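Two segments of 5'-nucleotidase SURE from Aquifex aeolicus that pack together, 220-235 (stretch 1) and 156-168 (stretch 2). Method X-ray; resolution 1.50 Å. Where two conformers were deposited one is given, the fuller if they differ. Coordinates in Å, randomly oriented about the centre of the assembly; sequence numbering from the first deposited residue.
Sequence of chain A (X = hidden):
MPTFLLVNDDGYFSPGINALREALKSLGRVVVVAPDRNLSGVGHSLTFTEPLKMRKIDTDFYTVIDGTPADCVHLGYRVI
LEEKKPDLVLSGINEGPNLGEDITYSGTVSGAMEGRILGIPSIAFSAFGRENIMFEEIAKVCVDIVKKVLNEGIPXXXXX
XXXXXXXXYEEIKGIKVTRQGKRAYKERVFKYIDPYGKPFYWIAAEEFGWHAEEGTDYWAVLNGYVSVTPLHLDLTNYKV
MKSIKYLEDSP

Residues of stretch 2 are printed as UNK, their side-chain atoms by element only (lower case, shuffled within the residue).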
# COMPACT_ATOMS: atom_id res chain seq x y z
N ALA A 220 13.07 16.85 -27.53
CA ALA A 220 13.71 15.82 -28.36
C ALA A 220 12.70 14.72 -28.65
O ALA A 220 12.47 14.37 -29.82
CB ALA A 220 14.97 15.26 -27.65
N VAL A 221 12.08 14.16 -27.62
CA VAL A 221 11.18 13.01 -27.82
C VAL A 221 9.89 13.42 -28.54
O VAL A 221 9.37 12.63 -29.35
CB VAL A 221 10.90 12.23 -26.52
CG1 VAL A 221 12.21 11.59 -26.03
CG2 VAL A 221 10.27 13.12 -25.45
N LEU A 222 9.38 14.62 -28.26
CA LEU A 222 8.18 15.13 -28.94
C LEU A 222 8.41 15.24 -30.45
O LEU A 222 7.44 15.18 -31.26
CB LEU A 222 7.75 16.48 -28.36
CG LEU A 222 6.95 16.41 -27.05
CD1 LEU A 222 6.94 17.78 -26.29
CD2 LEU A 222 5.49 15.87 -27.30
N ASN A 223 9.66 15.46 -30.84
CA ASN A 223 10.04 15.62 -32.23
C ASN A 223 10.71 14.41 -32.86
O ASN A 223 11.30 14.51 -33.95
CB ASN A 223 10.90 16.87 -32.38
CG ASN A 223 10.07 18.16 -32.22
OD1 ASN A 223 9.43 18.61 -33.20
ND2 ASN A 223 10.02 18.74 -31.00
N GLY A 224 10.63 13.25 -32.19
CA GLY A 224 11.08 12.00 -32.79
C GLY A 224 12.55 11.65 -32.64
O GLY A 224 13.06 10.77 -33.31
N TYR A 225 13.22 12.31 -31.69
CA TYR A 225 14.60 12.02 -31.39
C TYR A 225 14.69 11.31 -30.02
O TYR A 225 13.90 11.58 -29.11
CB TYR A 225 15.40 13.31 -31.26
CG TYR A 225 15.50 14.09 -32.53
CD1 TYR A 225 16.52 13.85 -33.41
CD2 TYR A 225 14.60 15.10 -32.79
CE1 TYR A 225 16.62 14.59 -34.62
CE2 TYR A 225 14.69 15.84 -33.97
CZ TYR A 225 15.70 15.58 -34.86
OH TYR A 225 15.74 16.32 -36.04
N VAL A 226 15.70 10.46 -29.88
CA VAL A 226 16.09 9.94 -28.57
C VAL A 226 16.70 11.09 -27.78
O VAL A 226 17.45 11.92 -28.32
CB VAL A 226 17.11 8.81 -28.70
CG1 VAL A 226 17.57 8.33 -27.32
CG2 VAL A 226 16.49 7.66 -29.50
N SER A 227 16.32 11.17 -26.49
CA SER A 227 16.90 12.12 -25.56
C SER A 227 17.87 11.40 -24.64
O SER A 227 17.48 10.42 -24.00
CB SER A 227 15.79 12.69 -24.68
OG SER A 227 16.31 13.37 -23.55
N VAL A 228 19.08 11.94 -24.52
CA VAL A 228 20.05 11.44 -23.53
C VAL A 228 20.48 12.63 -22.67
O VAL A 228 21.14 13.53 -23.16
CB VAL A 228 21.29 10.80 -24.18
CG1 VAL A 228 22.24 10.30 -23.10
CG2 VAL A 228 20.93 9.68 -25.21
N THR A 229 20.10 12.62 -21.37
CA THR A 229 20.46 13.70 -20.46
C THR A 229 21.50 13.16 -19.46
O THR A 229 21.25 12.16 -18.80
CB THR A 229 19.25 14.16 -19.63
OG1 THR A 229 18.17 14.53 -20.50
CG2 THR A 229 19.63 15.34 -18.68
N PRO A 230 22.64 13.87 -19.34
CA PRO A 230 23.62 13.52 -18.31
C PRO A 230 23.15 14.18 -17.00
O PRO A 230 22.96 15.41 -16.94
CB PRO A 230 24.92 14.16 -18.79
CG PRO A 230 24.48 15.35 -19.58
CD PRO A 230 23.07 15.05 -20.12
N LEU A 231 22.94 13.36 -15.99
CA LEU A 231 22.47 13.83 -14.67
C LEU A 231 23.62 13.81 -13.68
O LEU A 231 24.43 12.87 -13.66
CB LEU A 231 21.39 12.89 -14.15
CG LEU A 231 20.10 12.74 -14.97
CD1 LEU A 231 19.12 11.71 -14.37
CD2 LEU A 231 19.43 14.13 -15.13
N HIS A 232 23.62 14.82 -12.81
CA HIS A 232 24.49 14.84 -11.66
C HIS A 232 24.12 13.74 -10.68
O HIS A 232 22.95 13.57 -10.36
CB HIS A 232 24.34 16.16 -10.87
CG HIS A 232 25.04 17.32 -11.45
ND1 HIS A 232 26.41 17.45 -11.45
CD2 HIS A 232 24.55 18.49 -11.94
CE1 HIS A 232 26.73 18.63 -11.96
NE2 HIS A 232 25.61 19.28 -12.27
N LEU A 233 25.14 13.04 -10.14
CA LEU A 233 24.92 12.24 -8.96
C LEU A 233 24.90 13.13 -7.70
O LEU A 233 24.02 13.00 -6.84
CB LEU A 233 26.00 11.17 -8.78
CG LEU A 233 25.70 10.32 -7.51
CD1 LEU A 233 24.27 9.69 -7.43
CD2 LEU A 233 26.79 9.27 -7.34
N ASP A 234 25.84 14.07 -7.63
CA ASP A 234 25.95 14.97 -6.47
C ASP A 234 25.02 16.13 -6.71
O ASP A 234 25.17 16.86 -7.68
CB ASP A 234 27.41 15.39 -6.37
CG ASP A 234 27.74 16.21 -5.11
OD1 ASP A 234 26.80 16.77 -4.47
OD2 ASP A 234 29.00 16.31 -4.87
N LEU A 235 24.05 16.29 -5.79
CA LEU A 235 23.04 17.33 -5.90
C LEU A 235 23.54 18.70 -5.40
O LEU A 235 22.80 19.68 -5.50
CB LEU A 235 21.77 16.94 -5.09
CG LEU A 235 21.20 15.54 -5.26
CD1 LEU A 235 19.99 15.25 -4.31
CD2 LEU A 235 20.80 15.40 -6.69
N UNK A 156 32.61 12.24 -15.62
CA UNK A 156 32.59 12.44 -14.18
C UNK A 156 31.20 12.76 -13.64
O UNK A 156 30.44 13.49 -14.27
c UNK A 156 34.13 16.11 -14.00
o UNK A 156 35.26 15.83 -13.51
c UNK A 156 33.55 13.59 -13.80
o UNK A 156 33.72 17.28 -14.11
c UNK A 156 33.22 14.97 -14.47
N UNK A 157 30.91 12.23 -12.45
CA UNK A 157 29.76 12.68 -11.64
C UNK A 157 28.55 12.58 -12.51
O UNK A 157 27.75 13.54 -12.59
c UNK A 157 29.98 14.14 -11.12
o UNK A 157 28.13 13.89 -9.59
c UNK A 157 28.80 14.68 -10.30
o UNK A 157 28.57 15.94 -10.38
N UNK A 158 28.38 11.46 -13.23
CA UNK A 158 27.24 11.48 -14.13
C UNK A 158 26.64 10.08 -14.28
O UNK A 158 27.34 9.09 -14.24
o UNK A 158 28.39 13.24 -15.40
c UNK A 158 27.73 11.97 -15.54
c UNK A 158 26.60 12.10 -16.55
N UNK A 159 25.35 10.05 -14.52
CA UNK A 159 24.69 8.84 -15.07
C UNK A 159 23.71 9.33 -16.12
O UNK A 159 23.36 10.50 -16.12
c UNK A 159 22.28 10.15 -11.41
c UNK A 159 21.69 8.22 -13.27
c UNK A 159 24.07 7.95 -14.00
o UNK A 159 19.96 10.32 -10.86
c UNK A 159 20.67 8.81 -12.54
c UNK A 159 20.98 9.76 -11.60
c UNK A 159 23.00 8.61 -13.14
c UNK A 159 23.30 9.57 -12.16
N UNK A 160 23.32 8.45 -17.04
CA UNK A 160 22.51 8.87 -18.18
C UNK A 160 21.04 8.52 -18.01
O UNK A 160 20.70 7.42 -17.63
c UNK A 160 24.51 8.52 -19.79
c UNK A 160 24.88 7.81 -21.12
c UNK A 160 24.86 10.00 -19.84
c UNK A 160 23.04 8.25 -19.48
N UNK A 161 20.20 9.46 -18.41
CA UNK A 161 18.77 9.30 -18.46
C UNK A 161 18.27 9.37 -19.89
O UNK A 161 18.42 10.39 -20.54
o UNK A 161 16.21 8.83 -17.25
c UNK A 161 18.02 10.35 -17.63
c UNK A 161 16.56 10.00 -17.51
n UNK A 161 15.68 11.00 -17.76
N UNK A 162 17.81 8.21 -20.41
CA UNK A 162 17.49 8.10 -21.85
C UNK A 162 16.00 7.88 -22.02
O UNK A 162 15.43 7.01 -21.35
c UNK A 162 17.96 6.83 -24.00
c UNK A 162 19.78 7.10 -22.26
c UNK A 162 18.27 6.93 -22.49
N UNK A 163 15.37 8.69 -22.89
CA UNK A 163 13.96 8.48 -23.25
C UNK A 163 13.91 8.26 -24.76
O UNK A 163 14.57 9.00 -25.51
n UNK A 163 13.76 10.19 -20.56
o UNK A 163 11.69 9.29 -20.96
c UNK A 163 12.78 9.70 -21.38
c UNK A 163 13.09 9.68 -22.87
N UNK A 164 13.12 7.27 -25.16
CA UNK A 164 13.03 6.90 -26.59
C UNK A 164 11.60 7.02 -27.06
O UNK A 164 10.71 6.45 -26.46
c UNK A 164 14.74 4.58 -24.70
c UNK A 164 13.50 5.45 -26.83
c UNK A 164 14.86 5.16 -26.17
c UNK A 164 13.51 5.11 -28.33
N UNK A 165 11.38 7.76 -28.16
CA UNK A 165 10.04 7.81 -28.75
C UNK A 165 9.49 6.45 -29.17
O UNK A 165 10.25 5.57 -29.55
c UNK A 165 10.26 8.64 -30.03
c UNK A 165 12.34 8.56 -28.91
c UNK A 165 11.49 9.29 -29.96
N UNK A 166 8.17 6.32 -29.13
CA UNK A 166 7.51 5.09 -29.54
C UNK A 166 7.38 5.05 -31.05
O UNK A 166 6.29 5.27 -31.60
c UNK A 166 6.15 4.96 -28.89
o UNK A 166 6.25 2.64 -29.32
n UNK A 166 4.20 3.54 -29.07
c UNK A 166 5.54 3.61 -29.12
N UNK A 167 8.51 4.81 -31.70
CA UNK A 167 8.60 4.72 -33.15
C UNK A 167 9.34 3.47 -33.56
O UNK A 167 10.16 2.93 -32.82
c UNK A 167 9.37 5.92 -33.68
c UNK A 167 7.52 7.45 -34.44
c UNK A 167 9.76 8.41 -33.83
c UNK A 167 8.74 7.31 -33.54
N UNK A 168 9.09 3.03 -34.80
CA UNK A 168 9.96 2.03 -35.35
C UNK A 168 11.38 2.54 -35.41
O UNK A 168 11.62 3.74 -35.60
c UNK A 168 9.62 0.58 -39.94
c UNK A 168 8.21 0.90 -36.77
c UNK A 168 7.81 0.51 -38.21
c UNK A 168 9.50 1.64 -36.76
n UNK A 168 8.94 -0.04 -38.97
n UNK A 168 10.63 -0.04 -40.52
n UNK A 168 9.29 1.81 -40.35
O HOH W 1 20.74 12.31 -9.30
O HOH W 2 16.11 11.76 -21.40
O HOH W 3 15.95 13.48 -19.32

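Position 156 carries three carbons in a chain, the third bearing two oxygens, and touches nothing on stretch 1: a carboxylate on a long arm, Glu156.

Position 157 has two carbons, the second carrying two oxygens. One oxygen lies 2.8 Å from His232 ND1, with an N-H...O angle of 163°; the other receives the backbone N of Asp234 at 3.0 Å (160°) and, weakly, that of Leu233 at 3.2 Å (129°). A short carboxylate, this is Asp157; OD2 takes the ring and OD1 the two amides.

Position 158 has one carbon bearing an oxygen and a carbon, a beta-branched alcohol. Its methyl lies 3.5 Å from Pro230 CB, and its oxygen is a very short 2.4 Å from Glu156 O, to which it donates. It is Thr158.

At position 159, one carbon leads to a six-carbon ring bearing an oxygen. Leu231 CB sits over the ring face, 4.2 Å from the centroid and 18° off the normal, a CH-pi contact; the residue is Tyr159. The backbone gives Leu231 N to Tyr159 O (2.9 Å) and Tyr159 N to Leu231 O (3.1 Å). Water 1 joins Tyr159 OH (2.6 Å) to His232 O (2.8 Å).

Position 160 has four carbons, forked at the second. Its two terminal carbons lie 4.1 and 4.2 Å from Val228 CG1, the latter also 4.3 Å from Pro230 CB: Leu160, with CD1 and CD2 in that order.

Position 161 has two carbons, the second carrying one oxygen and one nitrogen. Its CB packs 3.7 Å from Leu231 CD1. This is Asn161. Water 3 accepts from Asn161 ND2 (2.9 Å) and hydrogen-bonds Thr229 OG1 (2.7 Å).

At position 162, one carbon carries two others, which meet Val226 CG1 at 3.7 Å and Val228 CG2 at 4.1 Å: CG1 and CG2 of Val162.

Position 163 has two carbons, the second carrying one oxygen and one nitrogen; its CB lies 3.8 Å from Val221 CG1. It is Asn163. Water 2 accepts from Asn163 ND2 (2.9 Å), hydrogen-bonds Ser227 OG (2.7 Å) and donates to Asn161 O (2.8 Å).

Position 164 has four carbons forked at the first, one arm two carbons long. Its CB points away from stretch 1, but the one-carbon arm comes within 4.1 Å of Val226 CG2: Ile164.

Position 165 has three carbons closing a ring onto the backbone N; the one bonded to N lies 3.4 Å from Tyr225 O, the next 3.7 Å from Gly224 C. It is Pro165.

Position 166, two carbons, the second carrying one oxygen and one nitrogen, is out of reach: Asn166. Position 167 has four carbons forked at the second, a terminal one 4.0 Å from Gly224 CA: Leu167. Position 168, three carbons, a nitrogen and a carbon with two more nitrogens, is also out of reach: Arg168.

The contact is an antiparallel strand pair burying 966 Å². Six backbone hydrogen bonds pair Ser227 with Asn163, Thr229 with Asn161 and Leu231 with Tyr159. Val228, Pro230, Leu160 and Val162 form an apolar patch on the face that also carries Thr158; the other carries Ser227, Thr229, Leu231, Tyr159, Asn161 and Asn163, where waters bridge polar groups. Asp157 fastens the end beyond Leu231.

Stretch 2 156-168: EDTYLNVNIPNLR
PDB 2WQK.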